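Local atomic coordinates of pngf-ii (Elizabethkingia meningoseptica, PDB entry 4R4X), a protein that probably removes N-linked glycans from glycoproteins, as a peptide:N-glycosidase that hydrolyses the amide bond joining the sugar to asparagine. Residues I26-F35 against I154-L162; Q62-K73 against Y176-R184. All coordinates share one frame; numbering follows the deposited sequence. Where two conformers were deposited one is given.

Contact 1 of 2, residues I26-F35 against I154-L162; sequences ITNSDKTLLF and IKALDDQSL. With ZN (zinc ion), chain B.
Leu157 is the main apolar anchor between the two segments, lying over the face of the hairpin made by strands 23-27 and 31-36. Its CG, turned anti to the backbone N (chi1 -165°), meets CG2 of Ile26 at 3.8 Å. CD1 of Ile154 reaches the same Ile26 CG2 at 3.9 Å, the two isoleucine side chains crossing at about a right angle. The branched Ile26 thus offers one methyl group to two partners. Farther along, Phe35 and Leu162 slide past each other in opposite directions, with CD2 of Phe35 4.1 Å from CD2 of Leu162, while Leu33 rests against one face of the Phe35 ring.

Backbone oxygens also line the Leu157 site. Leu157 CD1 sits 3.4 Å from Lys31 O and 3.5 Å from Ile26 O. Both oxygens already accept backbone hydrogen bonds, so an apolar methyl group can lie against them: Ile26 O accepts from Leu33 N at 2.7 Å and Lys31 O from Asn28 N, the pairing that holds the hairpin together.

The polar part lies at the start of helix 160-163. Asp158 OD1 accepts from Gln160 N, forming an Asx turn. Asp159, at the N-cap position, makes no capping bond; its OD2 instead binds the zinc ion at 2.1 Å. Glu52, on the strand next to 31-36, is another ligand, and two carboxylates suit a divalent cation.

A loop leaving strand 144-154 is laid across a beta hairpin chiefly by Leu157, with Ile154 and Leu162 at its two ends, and then enters a short helix beside a zinc site joining loop and sheet.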
loop_
_atom_site.group_PDB
_atom_site.type_symbol
_atom_site.label_atom_id
_atom_site.label_comp_id
_atom_site.label_asym_id
_atom_site.label_seq_id
_atom_site.Cartn_x
_atom_site.Cartn_y
_atom_site.Cartn_z
ATOM N N ILE A 26 20.591 2.679 -33.094
ATOM C CA ILE A 26 20.431 2.980 -34.507
ATOM C C ILE A 26 20.674 4.456 -34.712
ATOM O O ILE A 26 20.048 5.296 -34.049
ATOM C CB ILE A 26 19.044 2.591 -35.024
ATOM C CG1 ILE A 26 18.829 1.092 -34.822
ATOM C CG2 ILE A 26 18.913 2.964 -36.495
ATOM C CD1 ILE A 26 17.431 0.623 -35.152
ATOM N N THR A 27 21.583 4.797 -35.619
ATOM C CA THR A 27 22.046 6.164 -35.668
ATOM C C THR A 27 22.442 6.634 -37.058
ATOM O O THR A 27 22.941 5.852 -37.864
ATOM C CB THR A 27 23.227 6.332 -34.685
ATOM O OG1 THR A 27 23.521 7.717 -34.528
ATOM C CG2 THR A 27 24.469 5.592 -35.168
ATOM N N ASN A 28 22.179 7.905 -37.324
ATOM C CA ASN A 28 22.709 8.608 -38.481
ATOM C C ASN A 28 23.058 10.017 -38.019
ATOM O O ASN A 28 22.910 10.331 -36.832
ATOM C CB ASN A 28 21.718 8.582 -39.672
ATOM C CG ASN A 28 20.327 9.115 -39.323
ATOM O OD1 ASN A 28 19.302 8.532 -39.663
ATOM N ND2 ASN A 28 20.292 10.214 -38.663
ATOM N N SER A 29 23.496 10.884 -38.926
ATOM C CA SER A 29 23.945 12.217 -38.514
ATOM C C SER A 29 22.841 13.125 -37.966
ATOM O O SER A 29 23.158 14.141 -37.368
ATOM C CB SER A 29 24.690 12.918 -39.650
ATOM O OG SER A 29 23.828 13.135 -40.750
ATOM N N ASP A 30 21.569 12.772 -38.164
ATOM C CA ASP A 30 20.431 13.605 -37.707
ATOM C C ASP A 30 19.776 13.148 -36.389
ATOM O O ASP A 30 19.364 13.978 -35.589
ATOM C CB ASP A 30 19.324 13.633 -38.769
ATOM C CG ASP A 30 19.800 14.194 -40.104
ATOM O OD1 ASP A 30 20.338 15.316 -40.108
ATOM O OD2 ASP A 30 19.630 13.509 -41.133
ATOM N N LYS A 31 19.673 11.835 -36.200
ATOM C CA LYS A 31 18.908 11.227 -35.102
ATOM C C LYS A 31 19.581 9.945 -34.637
ATOM O O LYS A 31 20.118 9.210 -35.465
ATOM C CB LYS A 31 17.513 10.818 -35.587
ATOM C CG LYS A 31 16.610 11.936 -36.053
ATOM C CD LYS A 31 15.914 12.584 -34.874
ATOM C CE LYS A 31 15.464 13.993 -35.193
ATOM N NZ LYS A 31 14.520 14.393 -34.119
ATOM N N THR A 32 19.520 9.650 -33.341
ATOM C CA THR A 32 19.841 8.293 -32.881
ATOM C C THR A 32 18.795 7.747 -31.920
ATOM O O THR A 32 18.195 8.488 -31.122
ATOM C CB THR A 32 21.285 8.106 -32.322
ATOM O OG1 THR A 32 21.302 7.794 -30.918
ATOM C CG2 THR A 32 22.127 9.241 -32.598
ATOM N N LEU A 33 18.566 6.448 -32.053
ATOM C CA LEU A 33 17.569 5.716 -31.289
ATOM C C LEU A 33 18.296 4.661 -30.467
ATOM O O LEU A 33 19.157 3.967 -30.990
ATOM C CB LEU A 33 16.558 5.075 -32.244
ATOM C CG LEU A 33 15.629 4.046 -31.603
ATOM C CD1 LEU A 33 14.628 4.797 -30.771
ATOM C CD2 LEU A 33 14.945 3.184 -32.659
ATOM N N LEU A 34 17.991 4.587 -29.171
ATOM C CA LEU A 34 18.589 3.607 -28.297
ATOM C C LEU A 34 17.520 2.726 -27.666
ATOM O O LEU A 34 16.599 3.199 -26.976
ATOM C CB LEU A 34 19.457 4.288 -27.230
ATOM C CG LEU A 34 20.005 3.394 -26.112
ATOM C CD1 LEU A 34 20.920 2.290 -26.642
ATOM C CD2 LEU A 34 20.727 4.259 -25.081
ATOM N N PHE A 35 17.622 1.440 -27.941
ATOM C CA PHE A 35 16.683 0.493 -27.403
ATOM C C PHE A 35 17.350 -0.876 -27.253
ATOM O O PHE A 35 18.553 -0.958 -26.900
ATOM C CB PHE A 35 15.318 0.530 -28.181
ATOM C CG PHE A 35 15.354 0.094 -29.650
ATOM C CD1 PHE A 35 16.522 -0.181 -30.344
ATOM C CD2 PHE A 35 14.151 0.018 -30.351
ATOM C CE1 PHE A 35 16.479 -0.555 -31.692
ATOM C CE2 PHE A 35 14.099 -0.343 -31.691
ATOM C CZ PHE A 35 15.275 -0.652 -32.365
ATOM N N ILE A 154 22.264 0.283 -42.620
ATOM C CA ILE A 154 20.871 -0.019 -42.942
ATOM C C ILE A 154 20.242 1.119 -43.718
ATOM O O ILE A 154 20.769 2.234 -43.738
ATOM C CB ILE A 154 20.025 -0.359 -41.689
ATOM C CG1 ILE A 154 19.934 0.832 -40.731
ATOM C CG2 ILE A 154 20.619 -1.562 -40.967
ATOM C CD1 ILE A 154 19.000 0.613 -39.556
ATOM N N LYS A 155 19.095 0.822 -44.325
ATOM C CA LYS A 155 18.432 1.732 -45.265
ATOM C C LYS A 155 17.963 3.069 -44.674
ATOM O O LYS A 155 17.942 4.089 -45.375
ATOM C CB LYS A 155 17.236 1.016 -45.927
ATOM C CG LYS A 155 17.620 0.221 -47.170
ATOM C CD LYS A 155 16.508 -0.694 -47.664
ATOM C CE LYS A 155 15.204 0.046 -47.936
ATOM N NZ LYS A 155 15.366 1.199 -48.870
ATOM N N ALA A 156 17.567 3.061 -43.406
ATOM C CA ALA A 156 16.987 4.249 -42.778
ATOM C C ALA A 156 16.748 4.033 -41.288
ATOM O O ALA A 156 16.664 2.897 -40.813
ATOM C CB ALA A 156 15.674 4.607 -43.458
ATOM N N LEU A 157 16.669 5.126 -40.547
ATOM C CA LEU A 157 16.178 5.070 -39.183
ATOM C C LEU A 157 14.655 5.195 -39.311
ATOM O O LEU A 157 14.134 6.277 -39.571
ATOM C CB LEU A 157 16.789 6.186 -38.335
ATOM C CG LEU A 157 16.638 6.040 -36.810
ATOM C CD1 LEU A 157 17.651 6.906 -36.074
ATOM C CD2 LEU A 157 15.241 6.366 -36.335
ATOM N N ASP A 158 13.958 4.074 -39.192
ATOM C CA ASP A 158 12.496 4.055 -39.338
ATOM C C ASP A 158 11.887 3.473 -38.062
ATOM O O ASP A 158 11.887 2.261 -37.861
ATOM C CB ASP A 158 12.106 3.251 -40.579
ATOM C CG ASP A 158 10.601 3.035 -40.714
ATOM O OD1 ASP A 158 9.805 3.738 -40.047
ATOM O OD2 ASP A 158 10.217 2.143 -41.513
ATOM N N ASP A 159 11.367 4.349 -37.209
ATOM C CA ASP A 159 10.781 3.923 -35.945
ATOM C C ASP A 159 9.271 4.135 -35.917
ATOM O O ASP A 159 8.668 4.189 -34.845
ATOM C CB ASP A 159 11.436 4.662 -34.776
ATOM C CG ASP A 159 11.222 6.162 -34.842
ATOM O OD1 ASP A 159 10.328 6.604 -35.593
ATOM O OD2 ASP A 159 11.950 6.898 -34.143
ATOM N N GLN A 160 8.661 4.255 -37.092
ATOM C CA GLN A 160 7.216 4.443 -37.165
ATOM C C GLN A 160 6.457 3.263 -36.557
ATOM O O GLN A 160 5.519 3.487 -35.831
ATOM C CB GLN A 160 6.744 4.716 -38.599
ATOM C CG GLN A 160 5.306 5.248 -38.704
ATOM C CD GLN A 160 4.250 4.161 -38.514
ATOM O OE1 GLN A 160 4.424 3.024 -38.953
ATOM N NE2 GLN A 160 3.164 4.508 -37.837
ATOM N N SER A 161 6.876 2.022 -36.778
ATOM C CA SER A 161 6.110 0.909 -36.194
ATOM C C SER A 161 6.268 0.825 -34.676
ATOM O O SER A 161 5.406 0.306 -33.971
ATOM C CB SER A 161 6.470 -0.440 -36.828
ATOM O OG SER A 161 7.841 -0.721 -36.709
ATOM N N LEU A 162 7.381 1.316 -34.171
ATOM C CA LEU A 162 7.604 1.325 -32.737
ATOM C C LEU A 162 6.563 2.217 -32.064
ATOM O O LEU A 162 5.966 1.827 -31.068
ATOM C CB LEU A 162 9.029 1.798 -32.436
ATOM C CG LEU A 162 9.396 1.896 -30.961
ATOM C CD1 LEU A 162 9.254 0.535 -30.281
ATOM C CD2 LEU A 162 10.814 2.423 -30.845
HETATM ZN ZN ZN B . 12.314 8.924 -33.789
#

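Contact 2 of 2, residues Q62-K73 against Y176-R184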
loop_
_atom_site.group_PDB
_atom_site.type_symbol
_atom_site.label_atom_id
_atom_site.label_comp_id
_atom_site.label_asym_id
_atom_site.label_seq_id
_atom_site.Cartn_x
_atom_site.Cartn_y
_atom_site.Cartn_z
ATOM N N GLN A 62 13.301 10.914 -23.778
ATOM C CA GLN A 62 13.109 9.636 -23.160
ATOM C C GLN A 62 11.626 9.296 -23.257
ATOM O O GLN A 62 10.786 10.102 -22.880
ATOM C CB GLN A 62 13.549 9.708 -21.698
ATOM C CG GLN A 62 13.740 8.355 -21.059
ATOM C CD GLN A 62 14.987 7.625 -21.526
ATOM O OE1 GLN A 62 15.947 8.220 -22.028
ATOM N NE2 GLN A 62 14.987 6.321 -21.334
ATOM N N PHE A 63 11.325 8.099 -23.728
ATOM C CA PHE A 63 9.954 7.645 -23.942
ATOM C C PHE A 63 9.710 6.423 -23.083
ATOM O O PHE A 63 10.524 5.510 -23.087
ATOM C CB PHE A 63 9.748 7.206 -25.399
ATOM C CG PHE A 63 10.002 8.277 -26.406
ATOM C CD1 PHE A 63 11.275 8.491 -26.897
ATOM C CD2 PHE A 63 8.960 9.069 -26.882
ATOM C CE1 PHE A 63 11.503 9.484 -27.850
ATOM C CE2 PHE A 63 9.187 10.063 -27.822
ATOM C CZ PHE A 63 10.464 10.271 -28.312
ATOM N N ALA A 64 8.562 6.381 -22.426
ATOM C CA ALA A 64 8.149 5.239 -21.632
ATOM C C ALA A 64 6.849 4.672 -22.189
ATOM O O ALA A 64 5.864 5.388 -22.311
ATOM C CB ALA A 64 7.976 5.641 -20.164
ATOM N N PHE A 65 6.868 3.384 -22.504
ATOM C CA PHE A 65 5.714 2.698 -23.053
ATOM C C PHE A 65 5.027 2.050 -21.854
ATOM O O PHE A 65 5.580 1.161 -21.259
ATOM C CB PHE A 65 6.161 1.643 -24.066
ATOM C CG PHE A 65 6.754 2.225 -25.328
ATOM C CD1 PHE A 65 7.889 3.026 -25.286
ATOM C CD2 PHE A 65 6.181 1.950 -26.565
ATOM C CE1 PHE A 65 8.435 3.560 -26.451
ATOM C CE2 PHE A 65 6.726 2.482 -27.732
ATOM C CZ PHE A 65 7.855 3.289 -27.670
ATOM N N LEU A 66 3.859 2.542 -21.489
ATOM C CA LEU A 66 3.256 2.176 -20.196
ATOM C C LEU A 66 2.308 1.026 -20.338
ATOM O O LEU A 66 2.186 0.172 -19.435
ATOM C CB LEU A 66 2.520 3.367 -19.603
ATOM C CG LEU A 66 3.391 4.605 -19.401
ATOM C CD1 LEU A 66 2.564 5.667 -18.718
ATOM C CD2 LEU A 66 4.630 4.271 -18.593
ATOM N N ASN A 67 1.613 1.017 -21.464
ATOM C CA ASN A 67 0.681 -0.063 -21.770
ATOM C C ASN A 67 0.507 -0.058 -23.285
ATOM O O ASN A 67 1.240 0.660 -23.974
ATOM C CB ASN A 67 -0.621 0.113 -20.969
ATOM C CG ASN A 67 -1.241 1.494 -21.138
ATOM O OD1 ASN A 67 -1.336 2.285 -20.206
ATOM N ND2 ASN A 67 -1.709 1.763 -22.318
ATOM N N ASN A 68 -0.426 -0.843 -23.813
ATOM C CA ASN A 68 -0.547 -1.000 -25.263
ATOM C C ASN A 68 -0.897 0.279 -26.010
ATOM O O ASN A 68 -0.669 0.375 -27.222
ATOM C CB ASN A 68 -1.589 -2.066 -25.611
ATOM C CG ASN A 68 -1.172 -3.441 -25.165
ATOM O OD1 ASN A 68 -0.587 -4.199 -25.938
ATOM N ND2 ASN A 68 -1.445 -3.768 -23.901
ATOM N N ASN A 69 -1.440 1.256 -25.298
ATOM C CA ASN A 69 -1.897 2.480 -25.912
ATOM C C ASN A 69 -1.125 3.743 -25.488
ATOM O O ASN A 69 -1.109 4.721 -26.234
ATOM C CB ASN A 69 -3.388 2.651 -25.616
ATOM C CG ASN A 69 -4.181 1.356 -25.835
ATOM O OD1 ASN A 69 -4.190 0.796 -26.933
ATOM N ND2 ASN A 69 -4.838 0.872 -24.779
ATOM N N GLU A 70 -0.482 3.741 -24.320
ATOM C CA GLU A 70 -0.027 5.000 -23.711
ATOM C C GLU A 70 1.486 5.103 -23.734
ATOM O O GLU A 70 2.167 4.177 -23.324
ATOM C CB GLU A 70 -0.513 5.094 -22.267
ATOM C CG GLU A 70 -0.347 6.442 -21.575
ATOM C CD GLU A 70 -0.995 6.464 -20.177
ATOM O OE1 GLU A 70 -1.588 5.439 -19.737
ATOM O OE2 GLU A 70 -0.908 7.507 -19.509
ATOM N N ILE A 71 1.978 6.242 -24.203
ATOM C CA ILE A 71 3.396 6.588 -24.125
ATOM C C ILE A 71 3.560 7.981 -23.511
ATOM O O ILE A 71 2.900 8.933 -23.941
ATOM C CB ILE A 71 4.025 6.658 -25.532
ATOM C CG1 ILE A 71 3.910 5.306 -26.261
ATOM C CG2 ILE A 71 5.494 7.081 -25.462
ATOM C CD1 ILE A 71 4.234 5.405 -27.748
ATOM N N VAL A 72 4.472 8.090 -22.551
ATOM C CA VAL A 72 4.884 9.369 -22.029
ATOM C C VAL A 72 6.330 9.651 -22.448
ATOM O O VAL A 72 7.108 8.731 -22.725
ATOM C CB VAL A 72 4.691 9.493 -20.503
ATOM C CG1 VAL A 72 3.209 9.410 -20.168
ATOM C CG2 VAL A 72 5.456 8.451 -19.709
ATOM N N LYS A 73 6.663 10.932 -22.528
ATOM C CA LYS A 73 8.005 11.319 -22.857
ATOM C C LYS A 73 8.438 12.486 -21.983
ATOM O O LYS A 73 7.621 13.265 -21.481
ATOM C CB LYS A 73 8.141 11.648 -24.365
ATOM C CG LYS A 73 7.857 13.090 -24.738
ATOM C CD LYS A 73 7.944 13.367 -26.234
ATOM C CE LYS A 73 9.281 13.968 -26.624
ATOM N NZ LYS A 73 9.352 14.284 -28.089
ATOM N N TYR A 176 7.025 11.994 -15.229
ATOM C CA TYR A 176 7.431 10.899 -16.110
ATOM C C TYR A 176 7.752 9.629 -15.276
ATOM O O TYR A 176 7.198 8.546 -15.515
ATOM C CB TYR A 176 8.632 11.365 -16.943
ATOM C CG TYR A 176 9.243 10.311 -17.818
ATOM C CD1 TYR A 176 8.747 10.062 -19.099
ATOM C CD2 TYR A 176 10.351 9.599 -17.394
ATOM C CE1 TYR A 176 9.302 9.088 -19.907
ATOM C CE2 TYR A 176 10.924 8.640 -18.201
ATOM C CZ TYR A 176 10.391 8.395 -19.452
ATOM O OH TYR A 176 10.945 7.426 -20.208
ATOM N N LYS A 177 8.620 9.789 -14.278
ATOM C CA LYS A 177 9.050 8.661 -13.444
ATOM C C LYS A 177 7.892 8.111 -12.634
ATOM O O LYS A 177 7.760 6.891 -12.464
ATOM C CB LYS A 177 10.175 9.083 -12.490
ATOM C CG LYS A 177 11.477 9.481 -13.175
ATOM C CD LYS A 177 12.168 8.293 -13.797
ATOM C CE LYS A 177 13.560 8.662 -14.283
ATOM N NZ LYS A 177 14.278 7.426 -14.633
ATOM N N ASP A 178 7.072 9.020 -12.120
ATOM C CA ASP A 178 5.905 8.662 -11.307
ATOM C C ASP A 178 4.934 7.796 -12.093
ATOM O O ASP A 178 4.403 6.803 -11.577
ATOM C CB ASP A 178 5.191 9.933 -10.822
ATOM C CG ASP A 178 4.070 9.642 -9.831
ATOM O OD1 ASP A 178 4.355 9.172 -8.700
ATOM O OD2 ASP A 178 2.893 9.919 -10.168
HETATM N N MSE A 179 4.717 8.161 -13.356
HETATM C CA MSE A 179 3.786 7.410 -14.205
HETATM C C MSE A 179 4.336 6.044 -14.533
HETATM O O MSE A 179 3.582 5.057 -14.558
HETATM C CB MSE A 179 3.421 8.206 -15.453
HETATM C CG MSE A 179 2.547 9.377 -15.004
HETATM SE SE MSE A 179 2.052 10.491 -16.542
HETATM C CE MSE A 179 0.774 9.247 -17.386
ATOM N N ILE A 180 5.641 5.943 -14.759
ATOM C CA ILE A 180 6.271 4.624 -14.927
ATOM C C ILE A 180 6.029 3.768 -13.669
ATOM O O ILE A 180 5.594 2.595 -13.764
ATOM C CB ILE A 180 7.793 4.722 -15.179
ATOM C CG1 ILE A 180 8.089 5.345 -16.546
ATOM C CG2 ILE A 180 8.460 3.337 -15.114
ATOM C CD1 ILE A 180 9.554 5.647 -16.763
ATOM N N TRP A 181 6.301 4.346 -12.495
ATOM C CA TRP A 181 6.101 3.642 -11.215
ATOM C C TRP A 181 4.672 3.136 -11.053
ATOM O O TRP A 181 4.449 1.926 -10.808
ATOM C CB TRP A 181 6.516 4.518 -10.034
ATOM C CG TRP A 181 6.104 3.995 -8.694
ATOM C CD1 TRP A 181 6.402 2.772 -8.151
ATOM C CD2 TRP A 181 5.305 4.676 -7.730
ATOM N NE1 TRP A 181 5.858 2.663 -6.885
ATOM C CE2 TRP A 181 5.164 3.814 -6.609
ATOM C CE3 TRP A 181 4.712 5.935 -7.688
ATOM C CZ2 TRP A 181 4.451 4.175 -5.483
ATOM C CZ3 TRP A 181 3.994 6.296 -6.585
ATOM C CH2 TRP A 181 3.859 5.413 -5.480
ATOM N N LYS A 182 3.705 4.023 -11.264
ATOM C CA LYS A 182 2.295 3.667 -11.088
ATOM C C LYS A 182 1.803 2.630 -12.105
ATOM O O LYS A 182 0.838 1.922 -11.838
ATOM C CB LYS A 182 1.398 4.911 -11.110
ATOM C CG LYS A 182 1.450 5.666 -9.798
ATOM C CD LYS A 182 0.876 7.056 -9.888
ATOM C CE LYS A 182 0.994 7.780 -8.547
ATOM N NZ LYS A 182 0.724 9.227 -8.750
ATOM N N SER A 183 2.471 2.516 -13.250
ATOM C CA SER A 183 2.095 1.533 -14.258
ATOM C C SER A 183 2.470 0.088 -13.852
ATOM O O SER A 183 2.021 -0.885 -14.470
ATOM C CB SER A 183 2.745 1.880 -15.613
ATOM O OG SER A 183 4.107 1.488 -15.665
ATOM N N ARG A 184 3.277 -0.044 -12.803
ATOM C CA ARG A 184 3.753 -1.357 -12.384
ATOM C C ARG A 184 2.752 -2.097 -11.495
ATOM O O ARG A 184 2.949 -3.264 -11.184
ATOM C CB ARG A 184 5.079 -1.211 -11.648
ATOM C CG ARG A 184 6.172 -0.562 -12.453
ATOM C CD ARG A 184 7.493 -0.585 -11.713
ATOM N NE ARG A 184 8.587 0.000 -12.498
ATOM C CZ ARG A 184 9.324 -0.635 -13.407
ATOM N NH1 ARG A 184 9.107 -1.906 -13.715
ATOM N NH2 ARG A 184 10.283 0.019 -14.030
#
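Tyr176 OH and Gln62 NE2, one from each segment, both hydrogen-bond to the same carboxylate oxygen, OE1 of Glu49 on the neighbouring strand 48-54. This shared acceptor lies beside a helix packed on the face of an antiparallel beta hairpin. The axis of helix 176-182 passes 9.5 Å from that of strand 62-65, running nearly with it at 21°, and 9.0 Å from that of strand 70-73, which it opposes at 149°.

The chi1 of 175° sets the ring of Tyr176 opposite its own backbone N and carries it to the hairpin. A large ring with a polar end suits this place: carbon packs on the strands while the hydroxyl reaches Glu49. Gln62 crosses it at about a right angle, its CG 3.1 Å from Tyr176 OH. At the ring's edge, near its plane, Val72 O lies 3.6 Å from Tyr176 CE1. The Val72 side chain slants across the tyrosine in apolar packing, CG2 lying 3.7 Å from Tyr176 CD1.

Small and branched residues fill the middle. Ala64, with no more than a methyl group, lets Ile180 come close, its CB 3.6 Å from Ile180 CG1. Leu66 CD2 is 4.0 Å from Ile180 CA, lying against the helix there. Met179, present as selenomethionine with its flexible chain bent at the selenium, extends toward Val72 and Glu70, although it has two conformers and its exact contacts are doubtful.

On the helix itself Lys182 forms a salt bridge with Asp178 one turn back. Next to Leu66, Ser183 turns its hydroxyl back, and OG donates to Ile180 O at 2.7 Å.

The segments alternate along the chain, 26-35, 62-73, 154-162 and 176-184, so the two contacts interlock early and late parts of the N-terminal region. Their centres lie 21 Å apart. Strand 48-54 bridges them, pairing with both 31-36 and 59-65 and carrying Glu52 toward the zinc of contact 1 and Glu49 toward contact 2. They also touch directly, Leu162 O lying 3.5 Å from Phe65 CE2. The hairpin of contact 2 is thus covered on both faces, by helix 160-163 on one and helix 173-182 on the other. The latter helix leads into strand 186-196, connecting this region to the next sheet.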